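Long-range contacts in extracellular solute-binding protein, family 1 (Bifidobacterium longum subsp. infantis ATCC 15697, PDB 3OMB), which probably captures an extracellular solute, perhaps a carbohydrate, for an ABC-type importer and carries a bound magnesium ion: residues Met167-Ala172 with Gln323-Pro328; Ala172-Leu177 with Lys193-Gln198; Ser161-His166 with Glu443-Tyr448. All coordinates share one frame; numbering follows the deposited sequence. Where two conformers were deposited one is given.

Contact 1: residues Met167-Ala172 with Gln323-Pro328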
HETATM    1  N   MSE A 167       7.589  -8.050  -9.750  1.00 14.13           N
HETATM    2  CA  MSE A 167       8.285  -7.780 -10.990  1.00 14.81           C
HETATM    3  C   MSE A 167       7.773  -8.788 -12.010  1.00 15.14           C
HETATM    4  O   MSE A 167       7.868  -9.995 -11.810  1.00 16.35           O
HETATM    5  CB  MSE A 167       9.791  -7.966 -10.772  1.00 15.02           C
HETATM    6  CG  MSE A 167      10.610  -7.732 -12.015  1.00 17.22           C
HETATM    7 SE   MSE A 167      12.479  -7.788 -11.576  0.75 19.46          SE
HETATM    8  CE  MSE A 167      13.200  -7.014 -13.200  1.00 20.33           C
ATOM      9  N   LEU A 168       7.218  -8.292 -13.099  1.00 15.63           N
ATOM     10  CA  LEU A 168       6.530  -9.125 -14.080  1.00 15.93           C
ATOM     11  C   LEU A 168       7.323  -9.201 -15.366  1.00 16.66           C
ATOM     12  O   LEU A 168       7.912  -8.206 -15.803  1.00 17.95           O
ATOM     13  CB  LEU A 168       5.160  -8.526 -14.387  1.00 15.45           C
ATOM     14  CG  LEU A 168       4.298  -8.225 -13.171  1.00 15.79           C
ATOM     15  CD1 LEU A 168       3.033  -7.456 -13.585  1.00 14.92           C
ATOM     16  CD2 LEU A 168       3.971  -9.553 -12.381  1.00 15.85           C
ATOM     17  N   ILE A 169       7.324 -10.363 -16.002  1.00 17.12           N
ATOM     18  CA  ILE A 169       8.082 -10.513 -17.252  1.00 16.88           C
ATOM     19  C   ILE A 169       7.295 -11.300 -18.279  1.00 17.40           C
ATOM     20  O   ILE A 169       6.519 -12.211 -17.914  1.00 17.46           O
ATOM     21  CB  ILE A 169       9.479 -11.140 -17.021  1.00 16.71           C
ATOM     22  CG1 ILE A 169      10.266 -11.165 -18.346  1.00 17.55           C
ATOM     23  CG2 ILE A 169       9.379 -12.552 -16.400  1.00 17.31           C
ATOM     24  CD1 ILE A 169      11.762 -11.286 -18.166  1.00 17.46           C
ATOM     25  N   ASN A 170       7.464 -10.932 -19.556  1.00 17.46           N
ATOM     26  CA  ASN A 170       6.817 -11.654 -20.626  1.00 17.78           C
ATOM     27  C   ASN A 170       7.548 -12.971 -20.863  1.00 18.43           C
ATOM     28  O   ASN A 170       8.547 -13.015 -21.571  1.00 17.97           O
ATOM     29  CB  ASN A 170       6.714 -10.826 -21.912  1.00 17.94           C
ATOM     30  CG  ASN A 170       5.759 -11.452 -22.944  1.00 17.61           C
ATOM     31  OD1 ASN A 170       5.750 -12.652 -23.145  1.00 17.21           O
ATOM     32  ND2 ASN A 170       4.962 -10.623 -23.593  1.00 17.94           N
ATOM     33  N   LYS A 171       7.004 -14.025 -20.257  1.00 18.83           N
ATOM     34  CA  LYS A 171       7.476 -15.398 -20.355  1.00 20.15           C
ATOM     35  C   LYS A 171       7.328 -16.004 -21.776  1.00 20.70           C
ATOM     36  O   LYS A 171       8.182 -16.760 -22.218  1.00 20.77           O
ATOM     37  CB  LYS A 171       6.702 -16.209 -19.304  1.00 21.02           C
ATOM     38  CG  LYS A 171       6.961 -17.704 -19.213  1.00 23.45           C
ATOM     39  CD  LYS A 171       8.392 -18.064 -18.890  1.00 28.86           C
ATOM     40  CE  LYS A 171       8.479 -19.592 -18.697  1.00 32.04           C
ATOM     41  NZ  LYS A 171       9.865 -19.973 -18.464  1.00 35.21           N
ATOM     42  N   ALA A 172       6.276 -15.649 -22.511  1.00 21.61           N
ATOM     43  CA  ALA A 172       6.171 -16.088 -23.914  1.00 21.78           C
ATOM     44  C   ALA A 172       7.311 -15.555 -24.755  1.00 21.65           C
ATOM     45  O   ALA A 172       7.799 -16.256 -25.632  1.00 21.33           O
ATOM     46  CB  ALA A 172       4.810 -15.695 -24.545  1.00 21.90           C
ATOM     47  N   GLN A 323       0.699 -14.425 -21.260  1.00 23.76           N
ATOM     48  CA  GLN A 323       2.104 -14.278 -21.674  1.00 22.52           C
ATOM     49  C   GLN A 323       3.058 -13.957 -20.504  1.00 21.84           C
ATOM     50  O   GLN A 323       4.285 -14.103 -20.638  1.00 21.86           O
ATOM     51  CB  GLN A 323       2.214 -13.177 -22.727  1.00 22.15           C
ATOM     52  CG  GLN A 323       1.639 -13.589 -24.060  1.00 22.06           C
ATOM     53  CD  GLN A 323       1.837 -12.553 -25.118  1.00 22.00           C
ATOM     54  OE1 GLN A 323       2.940 -12.065 -25.334  1.00 21.87           O
ATOM     55  NE2 GLN A 323       0.763 -12.224 -25.817  1.00 24.34           N
ATOM     56  N   TYR A 324       2.498 -13.551 -19.366  1.00 20.10           N
ATOM     57  CA  TYR A 324       3.296 -12.929 -18.303  1.00 19.79           C
ATOM     58  C   TYR A 324       3.330 -13.753 -17.029  1.00 19.59           C
ATOM     59  O   TYR A 324       2.330 -14.382 -16.693  1.00 19.78           O
ATOM     60  CB  TYR A 324       2.741 -11.523 -17.984  1.00 18.49           C
ATOM     61  CG  TYR A 324       2.993 -10.544 -19.097  1.00 17.57           C
ATOM     62  CD1 TYR A 324       2.095 -10.424 -20.165  1.00 17.05           C
ATOM     63  CD2 TYR A 324       4.159  -9.753 -19.100  1.00 15.49           C
ATOM     64  CE1 TYR A 324       2.351  -9.527 -21.225  1.00 18.87           C
ATOM     65  CE2 TYR A 324       4.424  -8.872 -20.129  1.00 16.21           C
ATOM     66  CZ  TYR A 324       3.521  -8.751 -21.186  1.00 17.81           C
ATOM     67  OH  TYR A 324       3.785  -7.859 -22.192  1.00 18.31           O
ATOM     68  N   ILE A 325       4.468 -13.720 -16.323  1.00 19.39           N
ATOM     69  CA  ILE A 325       4.597 -14.313 -14.982  1.00 19.01           C
ATOM     70  C   ILE A 325       5.301 -13.333 -14.055  1.00 18.50           C
ATOM     71  O   ILE A 325       5.957 -12.397 -14.520  1.00 18.64           O
ATOM     72  CB  ILE A 325       5.405 -15.658 -14.976  1.00 19.75           C
ATOM     73  CG1 ILE A 325       6.885 -15.436 -15.373  1.00 21.30           C
ATOM     74  CG2 ILE A 325       4.698 -16.753 -15.834  1.00 19.50           C
ATOM     75  CD1 ILE A 325       7.761 -16.743 -15.318  1.00 24.63           C
ATOM     76  N   ALA A 326       5.193 -13.553 -12.748  1.00 17.57           N
ATOM     77  CA  ALA A 326       6.063 -12.852 -11.805  1.00 16.72           C
ATOM     78  C   ALA A 326       7.404 -13.576 -11.743  1.00 16.58           C
ATOM     79  O   ALA A 326       7.432 -14.793 -11.832  1.00 17.30           O
ATOM     80  CB  ALA A 326       5.406 -12.760 -10.416  1.00 15.93           C
HETATM   81  N   MSE A 327       8.504 -12.834 -11.604  1.00 16.40           N
HETATM   82  CA  MSE A 327       9.853 -13.418 -11.480  1.00 16.79           C
HETATM   83  C   MSE A 327      10.527 -12.924 -10.193  1.00 16.56           C
HETATM   84  O   MSE A 327      10.289 -11.794  -9.774  1.00 17.19           O
HETATM   85  CB  MSE A 327      10.740 -13.028 -12.672  1.00 16.92           C
HETATM   86  CG  MSE A 327      10.852 -11.506 -12.866  1.00 19.51           C
HETATM   87 SE   MSE A 327      12.052 -10.986 -14.299  0.75 25.67          SE
HETATM   88  CE  MSE A 327      13.742 -11.364 -13.439  1.00 24.69           C
ATOM     89  N   PRO A 328      11.389 -13.756  -9.583  1.00 16.15           N
ATOM     90  CA  PRO A 328      12.187 -13.281  -8.473  1.00 16.31           C
ATOM     91  C   PRO A 328      13.098 -12.158  -8.956  1.00 16.36           C
ATOM     92  O   PRO A 328      13.512 -12.168 -10.128  1.00 15.99           O
ATOM     93  CB  PRO A 328      13.031 -14.505  -8.096  1.00 16.18           C
ATOM     94  CG  PRO A 328      12.268 -15.700  -8.675  1.00 16.67           C
ATOM     95  CD  PRO A 328      11.623 -15.188  -9.891  1.00 16.17           C
TER
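The carbonyl oxygen of Q323 receives two backbone N-H groups from the first turn of helix 171-177. A172 N lies 3.1 Å from Q323 O, in the carbonyl plane and on a lone pair, whereas K171 N makes a weak, sharply bent bond to the same oxygen. Beside them the amide of N170, the N-cap residue, spans two partners. Its ND2 donates to Q323 OE1, with N170 ND2 and Q323 OE1 3.0 Å apart; the oxygen sits in the N170 amide plane, but the donor stands 37° out of the carbonyl plane of Q323. A weak bond runs from ND2 to Y324 OH, which also bonds T305 O, while N170 OD1 caps the helix by accepting from W173 N. With CG anti to its backbone N (chi1 -167°), N170 lays CB and CG over one face of the Y324 ring, toward the rim.

These groups close one end of an antiparallel ladder in which 324-326 is an edge strand against 166-170, in a four-stranded mixed sheet. I169 and I325 form the hydrogen-bonded pair, I169 N to I325 O measuring 2.9 Å, and M327 N reaches M167 O in the same way. On the face carrying I169 and I325, the selenium of M327, a selenomethionine, lies 3.7 Å from I169 CG2, and I325 CD1 meets K171 CD at 3.9 Å. On the face carrying L168, N170 and Y324, L168 CD2 packs 4.0 Å from A326 CB; helix 313-317 covers L168 and Y324 there, F317 stacking on the tyrosine ring.

Contact 2: residues Ala172-Leu177 with Lys193-Gln198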
ATOM      1  N   ALA A 172       6.276 -15.649 -22.511  1.00 21.61           N
ATOM      2  CA  ALA A 172       6.171 -16.088 -23.914  1.00 21.78           C
ATOM      3  C   ALA A 172       7.311 -15.555 -24.755  1.00 21.65           C
ATOM      4  O   ALA A 172       7.799 -16.256 -25.632  1.00 21.33           O
ATOM      5  CB  ALA A 172       4.810 -15.695 -24.545  1.00 21.90           C
ATOM      6  N   TRP A 173       7.734 -14.313 -24.490  1.00 21.77           N
ATOM      7  CA  TRP A 173       8.847 -13.714 -25.229  1.00 21.25           C
ATOM      8  C   TRP A 173      10.122 -14.454 -24.904  1.00 21.99           C
ATOM      9  O   TRP A 173      10.930 -14.687 -25.789  1.00 21.82           O
ATOM     10  CB  TRP A 173       9.038 -12.241 -24.883  1.00 20.76           C
ATOM     11  CG  TRP A 173       8.028 -11.297 -25.495  1.00 20.04           C
ATOM     12  CD1 TRP A 173       6.908 -11.626 -26.217  1.00 17.70           C
ATOM     13  CD2 TRP A 173       8.048  -9.876 -25.403  1.00 19.22           C
ATOM     14  NE1 TRP A 173       6.246 -10.492 -26.595  1.00 19.70           N
ATOM     15  CE2 TRP A 173       6.921  -9.398 -26.108  1.00 19.94           C
ATOM     16  CE3 TRP A 173       8.921  -8.951 -24.798  1.00 18.67           C
ATOM     17  CZ2 TRP A 173       6.632  -8.029 -26.223  1.00 21.09           C
ATOM     18  CZ3 TRP A 173       8.646  -7.598 -24.907  1.00 19.23           C
ATOM     19  CH2 TRP A 173       7.501  -7.142 -25.612  1.00 21.47           C
ATOM     20  N   LEU A 174      10.322 -14.776 -23.628  1.00 22.59           N
ATOM     21  CA  LEU A 174      11.507 -15.539 -23.234  1.00 23.85           C
ATOM     22  C   LEU A 174      11.538 -16.888 -23.969  1.00 25.16           C
ATOM     23  O   LEU A 174      12.557 -17.246 -24.604  1.00 25.84           O
ATOM     24  CB  LEU A 174      11.551 -15.748 -21.728  1.00 23.06           C
ATOM     25  CG  LEU A 174      11.764 -14.529 -20.821  1.00 22.15           C
ATOM     26  CD1 LEU A 174      11.445 -14.913 -19.362  1.00 21.16           C
ATOM     27  CD2 LEU A 174      13.221 -13.966 -20.943  1.00 19.70           C
ATOM     28  N   ASP A 175      10.417 -17.610 -23.917  1.00 26.23           N
ATOM     29  CA  ASP A 175      10.278 -18.905 -24.614  1.00 27.80           C
ATOM     30  C   ASP A 175      10.548 -18.788 -26.105  1.00 28.19           C
ATOM     31  O   ASP A 175      11.400 -19.486 -26.634  1.00 28.99           O
ATOM     32  CB  ASP A 175       8.899 -19.530 -24.354  1.00 28.57           C
ATOM     33  CG  ASP A 175       8.787 -20.117 -22.953  1.00 31.32           C
ATOM     34  OD1 ASP A 175       9.825 -20.146 -22.249  1.00 35.15           O
ATOM     35  OD2 ASP A 175       7.684 -20.551 -22.540  1.00 33.55           O
ATOM     36  N   LYS A 176       9.840 -17.880 -26.765  1.00 28.44           N
ATOM     37  CA  LYS A 176      10.040 -17.603 -28.185  1.00 28.98           C
ATOM     38  C   LYS A 176      11.512 -17.349 -28.562  1.00 28.15           C
ATOM     39  O   LYS A 176      11.957 -17.773 -29.612  1.00 27.92           O
ATOM     40  CB  LYS A 176       9.191 -16.405 -28.616  1.00 29.46           C
ATOM     41  CG  LYS A 176       9.137 -16.195 -30.138  1.00 32.42           C
ATOM     42  CD  LYS A 176       8.009 -15.230 -30.540  1.00 35.02           C
ATOM     43  CE  LYS A 176       8.129 -14.776 -32.016  1.00 36.06           C
ATOM     44  NZ  LYS A 176       7.574 -15.814 -32.931  1.00 38.00           N
ATOM     45  N   LEU A 177      12.247 -16.653 -27.704  1.00 27.12           N
ATOM     46  CA  LEU A 177      13.616 -16.282 -28.014  1.00 26.74           C
ATOM     47  C   LEU A 177      14.602 -17.306 -27.467  1.00 26.32           C
ATOM     48  O   LEU A 177      15.778 -17.163 -27.667  1.00 26.45           O
ATOM     49  CB  LEU A 177      13.940 -14.873 -27.490  1.00 25.90           C
ATOM     50  CG  LEU A 177      13.074 -13.728 -28.058  1.00 26.01           C
ATOM     51  CD1 LEU A 177      13.545 -12.386 -27.486  1.00 24.59           C
ATOM     52  CD2 LEU A 177      13.028 -13.696 -29.621  1.00 24.21           C
ATOM     53  N   LYS A 193      18.033  -6.532 -24.146  1.00 18.69           N
ATOM     54  CA  LYS A 193      18.575  -6.237 -25.474  1.00 19.48           C
ATOM     55  C   LYS A 193      17.957  -7.160 -26.508  1.00 19.81           C
ATOM     56  O   LYS A 193      17.667  -6.721 -27.610  1.00 20.38           O
ATOM     57  CB  LYS A 193      20.104  -6.333 -25.511  1.00 20.16           C
ATOM     58  CG  LYS A 193      20.809  -5.276 -24.680  1.00 21.32           C
ATOM     59  CD  LYS A 193      22.320  -5.529 -24.681  1.00 26.79           C
ATOM     60  CE  LYS A 193      23.057  -4.453 -23.900  1.00 28.34           C
ATOM     61  NZ  LYS A 193      24.528  -4.553 -24.171  1.00 30.22           N
ATOM     62  N   ALA A 194      17.757  -8.432 -26.146  1.00 19.78           N
ATOM     63  CA  ALA A 194      17.012  -9.390 -26.991  1.00 19.79           C
ATOM     64  C   ALA A 194      15.541  -8.968 -27.222  1.00 19.34           C
ATOM     65  O   ALA A 194      15.077  -8.973 -28.364  1.00 19.52           O
ATOM     66  CB  ALA A 194      17.104 -10.816 -26.427  1.00 19.79           C
ATOM     67  N   PHE A 195      14.827  -8.557 -26.179  1.00 18.36           N
ATOM     68  CA  PHE A 195      13.482  -7.975 -26.393  1.00 18.98           C
ATOM     69  C   PHE A 195      13.497  -6.782 -27.365  1.00 19.49           C
ATOM     70  O   PHE A 195      12.581  -6.603 -28.175  1.00 19.36           O
ATOM     71  CB  PHE A 195      12.817  -7.521 -25.088  1.00 18.03           C
ATOM     72  CG  PHE A 195      12.480  -8.644 -24.134  1.00 18.27           C
ATOM     73  CD1 PHE A 195      12.507  -9.991 -24.555  1.00 16.82           C
ATOM     74  CD2 PHE A 195      12.090  -8.346 -22.814  1.00 16.06           C
ATOM     75  CE1 PHE A 195      12.170 -11.024 -23.674  1.00 14.63           C
ATOM     76  CE2 PHE A 195      11.771  -9.365 -21.914  1.00 15.94           C
ATOM     77  CZ  PHE A 195      11.794 -10.718 -22.357  1.00 17.29           C
ATOM     78  N   LYS A 196      14.526  -5.953 -27.249  1.00 20.21           N
ATOM     79  CA  LYS A 196      14.662  -4.742 -28.052  1.00 21.29           C
ATOM     80  C   LYS A 196      14.808  -5.056 -29.541  1.00 21.87           C
ATOM     81  O   LYS A 196      14.097  -4.448 -30.358  1.00 22.71           O
ATOM     82  CB  LYS A 196      15.870  -3.926 -27.539  1.00 21.92           C
ATOM     83  CG  LYS A 196      16.267  -2.678 -28.330  1.00 23.96           C
ATOM     84  CD  LYS A 196      15.342  -1.535 -28.006  1.00 28.43           C
ATOM     85  CE  LYS A 196      15.760  -0.224 -28.721  1.00 30.44           C
ATOM     86  NZ  LYS A 196      14.782   0.818 -28.333  1.00 30.59           N
ATOM     87  N   THR A 197      15.657  -6.032 -29.871  0.50 22.04           N
ATOM     88  CA  THR A 197      16.152  -6.221 -31.239  0.50 23.00           C
ATOM     89  C   THR A 197      15.644  -7.463 -31.994  0.50 23.29           C
ATOM     90  O   THR A 197      15.806  -7.560 -33.213  0.50 23.60           O
ATOM     91  CB  THR A 197      17.693  -6.260 -31.264  0.50 23.10           C
ATOM     92  OG1 THR A 197      18.137  -6.415 -32.610  0.50 24.57           O
ATOM     93  CG2 THR A 197      18.204  -7.440 -30.471  0.50 22.93           C
ATOM     94  N   GLN A 198      15.048  -8.412 -31.282  1.00 23.01           N
ATOM     95  CA  GLN A 198      14.650  -9.682 -31.913  1.00 23.47           C
ATOM     96  C   GLN A 198      13.150  -9.840 -32.156  1.00 22.79           C
ATOM     97  O   GLN A 198      12.660 -10.945 -32.375  1.00 22.13           O
ATOM     98  CB  GLN A 198      15.232 -10.854 -31.122  1.00 23.94           C
ATOM     99  CG  GLN A 198      16.780 -10.964 -31.239  1.00 26.97           C
ATOM    100  CD  GLN A 198      17.344 -12.034 -30.312  1.00 30.57           C
ATOM    101  OE1 GLN A 198      16.696 -13.049 -30.045  1.00 31.70           O
ATOM    102  NE2 GLN A 198      18.549 -11.795 -29.788  1.00 33.33           N
TER
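W173 turns the edge of its indole onto the face of F195, a T-shaped pair that joins helix 171-177 to helix 185-197. The six-membered ring of W173 and the phenyl ring have centroids 5.0 Å apart and planes at 74°. CE3 is the atom that points in, standing 3.6 Å above the phenyl plane over its centre, and W173 CB adds a contact of 3.6 Å to F195 CE1. The two short helical segments run nearly perpendicular, at 82° with axes 10.9 Å apart, so large side chains bridge the interval and no hydrogen bond crosses it.

Two leucines add to the apolar packing round the phenyl ring. L177 comes to its edge, in plane, with CD1 3.9 Å from F195 CD1, and the same methyl also packs against A194 CB. L174 reaches the far tip of the ring, its CD2 3.8 Å from F195 CZ. F195 CG is anti to the carbonyl carbon (chi1 -66°), which swings the ring from its own helix toward the other one.

Around this core lie further packing partners. The N-cap at N170 comes just before W173 in the chain, and P210 of strand 209-211 touches F195. W173 also touches P200 and E208, and E208 is a magnesium ligand; the W173 side chain lies about 7 Å from the ion. The contact therefore backs directly onto the metal-binding loop, whose ligands D199, N201, N203, Q205, D207 and E208 follow helix 185-197. Where that helix ends, the extended chain of Q198 brings OE1 within 3.7 Å of L177 CD2.

Contact 3: residues Ser161-His166 with Glu443-Tyr448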
ATOM      1  N   SER A 161      -1.937 -10.985   2.794  1.00 18.87           N
ATOM      2  CA  SER A 161      -0.822 -10.841   3.730  1.00 19.94           C
ATOM      3  C   SER A 161       0.540 -10.561   3.051  1.00 19.40           C
ATOM      4  O   SER A 161       1.421  -9.973   3.679  1.00 20.21           O
ATOM      5  CB  SER A 161      -0.720 -12.064   4.658  1.00 20.23           C
ATOM      6  OG  SER A 161      -0.262 -13.167   3.897  1.00 21.60           O
ATOM      7  N   GLY A 162       0.714 -10.968   1.792  1.00 18.17           N
ATOM      8  CA  GLY A 162       1.974 -10.711   1.089  1.00 17.46           C
ATOM      9  C   GLY A 162       2.119  -9.290   0.519  1.00 16.50           C
ATOM     10  O   GLY A 162       1.248  -8.421   0.692  1.00 15.68           O
ATOM     11  N   THR A 163       3.228  -9.044  -0.159  1.00 15.75           N
ATOM     12  CA  THR A 163       3.483  -7.705  -0.692  1.00 15.09           C
ATOM     13  C   THR A 163       2.636  -7.388  -1.904  1.00 15.04           C
ATOM     14  O   THR A 163       2.226  -8.276  -2.606  1.00 14.19           O
ATOM     15  CB  THR A 163       4.973  -7.465  -1.023  1.00 15.02           C
ATOM     16  OG1 THR A 163       5.121  -6.147  -1.563  1.00 15.37           O
ATOM     17  CG2 THR A 163       5.516  -8.486  -2.038  1.00 13.78           C
ATOM     18  N   GLY A 164       2.387  -6.105  -2.142  1.00 15.71           N
ATOM     19  CA  GLY A 164       1.706  -5.696  -3.357  1.00 15.82           C
ATOM     20  C   GLY A 164       2.662  -5.432  -4.508  1.00 15.80           C
ATOM     21  O   GLY A 164       2.219  -5.194  -5.635  1.00 15.80           O
ATOM     22  N   GLN A 165       3.966  -5.485  -4.234  1.00 15.44           N
ATOM     23  CA  GLN A 165       4.997  -5.187  -5.242  1.00 15.48           C
ATOM     24  C   GLN A 165       5.528  -6.457  -5.872  1.00 15.37           C
ATOM     25  O   GLN A 165       5.926  -7.380  -5.161  1.00 16.44           O
ATOM     26  CB  GLN A 165       6.167  -4.430  -4.598  1.00 15.42           C
ATOM     27  CG  GLN A 165       5.728  -3.425  -3.520  1.00 15.80           C
ATOM     28  CD  GLN A 165       4.914  -2.284  -4.087  1.00 17.77           C
ATOM     29  OE1 GLN A 165       5.254  -1.719  -5.152  1.00 17.37           O
ATOM     30  NE2 GLN A 165       3.823  -1.929  -3.384  1.00 16.31           N
ATOM     31  N   HIS A 166       5.532  -6.514  -7.208  1.00 14.82           N
ATOM     32  CA  HIS A 166       6.051  -7.660  -7.940  1.00 13.95           C
ATOM     33  C   HIS A 166       6.736  -7.191  -9.199  1.00 14.19           C
ATOM     34  O   HIS A 166       6.534  -6.053  -9.620  1.00 13.88           O
ATOM     35  CB  HIS A 166       4.929  -8.638  -8.274  1.00 14.01           C
ATOM     36  CG  HIS A 166       3.985  -8.834  -7.135  1.00 15.05           C
ATOM     37  ND1 HIS A 166       2.835  -8.089  -6.998  1.00 16.34           N
ATOM     38  CD2 HIS A 166       4.079  -9.594  -6.019  1.00 15.70           C
ATOM     39  CE1 HIS A 166       2.226  -8.427  -5.872  1.00 17.86           C
ATOM     40  NE2 HIS A 166       2.958  -9.343  -5.262  1.00 17.93           N
ATOM     41  N   GLU A 443      -1.126 -16.133  -6.116  1.00 28.58           N
ATOM     42  CA  GLU A 443      -0.275 -16.791  -7.097  1.00 28.57           C
ATOM     43  C   GLU A 443       1.098 -16.101  -7.330  1.00 26.96           C
ATOM     44  O   GLU A 443       2.149 -16.778  -7.332  1.00 26.03           O
ATOM     45  CB  GLU A 443      -1.039 -16.981  -8.400  1.00 29.85           C
ATOM     46  CG  GLU A 443      -0.394 -17.993  -9.339  1.00 35.66           C
ATOM     47  CD  GLU A 443      -0.901 -19.439  -9.137  1.00 42.56           C
ATOM     48  OE1 GLU A 443      -1.191 -19.865  -7.973  1.00 45.47           O
ATOM     49  OE2 GLU A 443      -1.004 -20.153 -10.171  1.00 45.85           O
ATOM     50  N   VAL A 444       1.102 -14.774  -7.534  1.00 25.04           N
ATOM     51  CA  VAL A 444       2.377 -14.049  -7.698  1.00 23.30           C
ATOM     52  C   VAL A 444       3.217 -14.033  -6.413  1.00 22.61           C
ATOM     53  O   VAL A 444       4.458 -14.038  -6.469  1.00 21.43           O
ATOM     54  CB  VAL A 444       2.220 -12.586  -8.272  1.00 23.80           C
ATOM     55  CG1 VAL A 444       1.581 -12.611  -9.678  1.00 23.27           C
ATOM     56  CG2 VAL A 444       1.433 -11.714  -7.342  1.00 23.03           C
ATOM     57  N   ASN A 445       2.561 -14.049  -5.251  1.00 21.63           N
ATOM     58  CA  ASN A 445       3.334 -13.994  -4.010  1.00 21.52           C
ATOM     59  C   ASN A 445       4.123 -15.259  -3.717  1.00 21.64           C
ATOM     60  O   ASN A 445       5.158 -15.201  -3.048  1.00 21.73           O
ATOM     61  CB  ASN A 445       2.512 -13.507  -2.821  1.00 21.10           C
ATOM     62  CG  ASN A 445       2.404 -11.991  -2.792  1.00 21.36           C
ATOM     63  OD1 ASN A 445       3.276 -11.279  -3.309  1.00 20.61           O
ATOM     64  ND2 ASN A 445       1.344 -11.487  -2.190  1.00 23.71           N
ATOM     65  N   LYS A 446       3.670 -16.380  -4.270  1.00 21.74           N
ATOM     66  CA  LYS A 446       4.415 -17.649  -4.211  1.00 21.53           C
ATOM     67  C   LYS A 446       5.814 -17.493  -4.776  1.00 20.26           C
ATOM     68  O   LYS A 446       6.757 -18.075  -4.270  1.00 19.73           O
ATOM     69  CB  LYS A 446       3.697 -18.742  -4.997  1.00 22.08           C
ATOM     70  CG  LYS A 446       2.537 -19.338  -4.209  1.00 25.18           C
ATOM     71  CD  LYS A 446       1.783 -20.346  -5.032  1.00 28.94           C
ATOM     72  CE  LYS A 446       0.334 -20.465  -4.557  1.00 32.32           C
ATOM     73  NZ  LYS A 446       0.198 -21.154  -3.247  1.00 34.99           N
ATOM     74  N   VAL A 447       5.940 -16.683  -5.823  1.00 18.87           N
ATOM     75  CA  VAL A 447       7.207 -16.489  -6.465  1.00 17.73           C
ATOM     76  C   VAL A 447       8.240 -15.838  -5.538  1.00 17.83           C
ATOM     77  O   VAL A 447       9.433 -16.085  -5.693  1.00 17.69           O
ATOM     78  CB  VAL A 447       7.040 -15.686  -7.759  1.00 18.12           C
ATOM     79  CG1 VAL A 447       8.380 -15.365  -8.376  1.00 16.42           C
ATOM     80  CG2 VAL A 447       6.130 -16.462  -8.759  1.00 18.18           C
ATOM     81  N   TYR A 448       7.779 -15.044  -4.561  1.00 17.22           N
ATOM     82  CA  TYR A 448       8.663 -14.224  -3.722  1.00 16.97           C
ATOM     83  C   TYR A 448       8.983 -14.795  -2.350  1.00 17.74           C
ATOM     84  O   TYR A 448       9.786 -14.216  -1.597  1.00 17.30           O
ATOM     85  CB  TYR A 448       8.098 -12.796  -3.603  1.00 16.52           C
ATOM     86  CG  TYR A 448       8.109 -12.156  -4.988  1.00 15.91           C
ATOM     87  CD1 TYR A 448       9.305 -11.738  -5.566  1.00 14.49           C
ATOM     88  CD2 TYR A 448       6.964 -12.084  -5.746  1.00 13.32           C
ATOM     89  CE1 TYR A 448       9.334 -11.190  -6.855  1.00 15.22           C
ATOM     90  CE2 TYR A 448       6.983 -11.554  -7.037  1.00 15.16           C
ATOM     91  CZ  TYR A 448       8.171 -11.109  -7.593  1.00 15.13           C
ATOM     92  OH  TYR A 448       8.190 -10.570  -8.883  1.00 15.64           O
TER
HETATM   93  O   HOH W   1      -0.692 -12.344  -0.285  1.00 17.15           O
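H166 NE2 donates to N445 OD1 at 2.8 Å, the main polar link between the loop 161-166 and the helix 436-452. The acceptor lies close to the imidazole plane, but the bond is bent, with 140° at the hydrogen, and NE2 stands well above the carbonyl plane of N445; ring and amide are turned obliquely to each other. On the other edge of the imidazole, H166 ND1 bonds to G310 O, so both ring nitrogens have partners and the rotation of the ring is fixed. The amide nitrogen of N445 serves the loop backbone instead: ND2 makes a weak bond to T163 O and shares a water with G162 N, both nitrogens donating to it at 2.9 Å. T163 OG1, anti to its own backbone N, accepts from Q165 N at 3.0 Å in an ST turn and also bonds to D343.

Packing contacts gather mainly on the imidazole. V444 sets CG2 squarely over the centre of one ring face in a CH-pi contact, 11° off the normal, with V444 CG2 3.5 Å from H166 NE2. Y448 comes to the ring's edge, with its CE2 3.6 Å from H166 CD2, the two planes inclined at 41°. The same tyrosine ring stacks with W342, and its hydroxyl bonds to M167 N. Farther along the loop, N445 ND2 rests 3.4 Å from G162 CA.

In the fold, the loop is the lead-in to strand 166-170, and one side of helix 436-452 packs along it. V444 and Y448 also touch A326, which places the helix against the edge strand 324-326 as well as the loop.

Overall arrangement
Strand 166-170 and its two flanks unite the three contacts: contact 3 takes the loop entering it, contact 1 the strand itself, and contact 2 the helix that follows. All three are largely buried, but the centre of contact 3 lies about 13 Å from the centre of the chain and that of contact 2 about 32 Å, with exposed Q198 at its margin. Their chemistry differs accordingly. Contact 1 is mainly backbone ladder and helix capping, contact 2 has no hydrogen bond across it and is mainly apolar and aromatic beside the magnesium site, and contact 3 mixes side-chain polar bonds with packing on a histidine. Y448 OH connects contacts 1 and 3, while contacts 1 and 2 share A172.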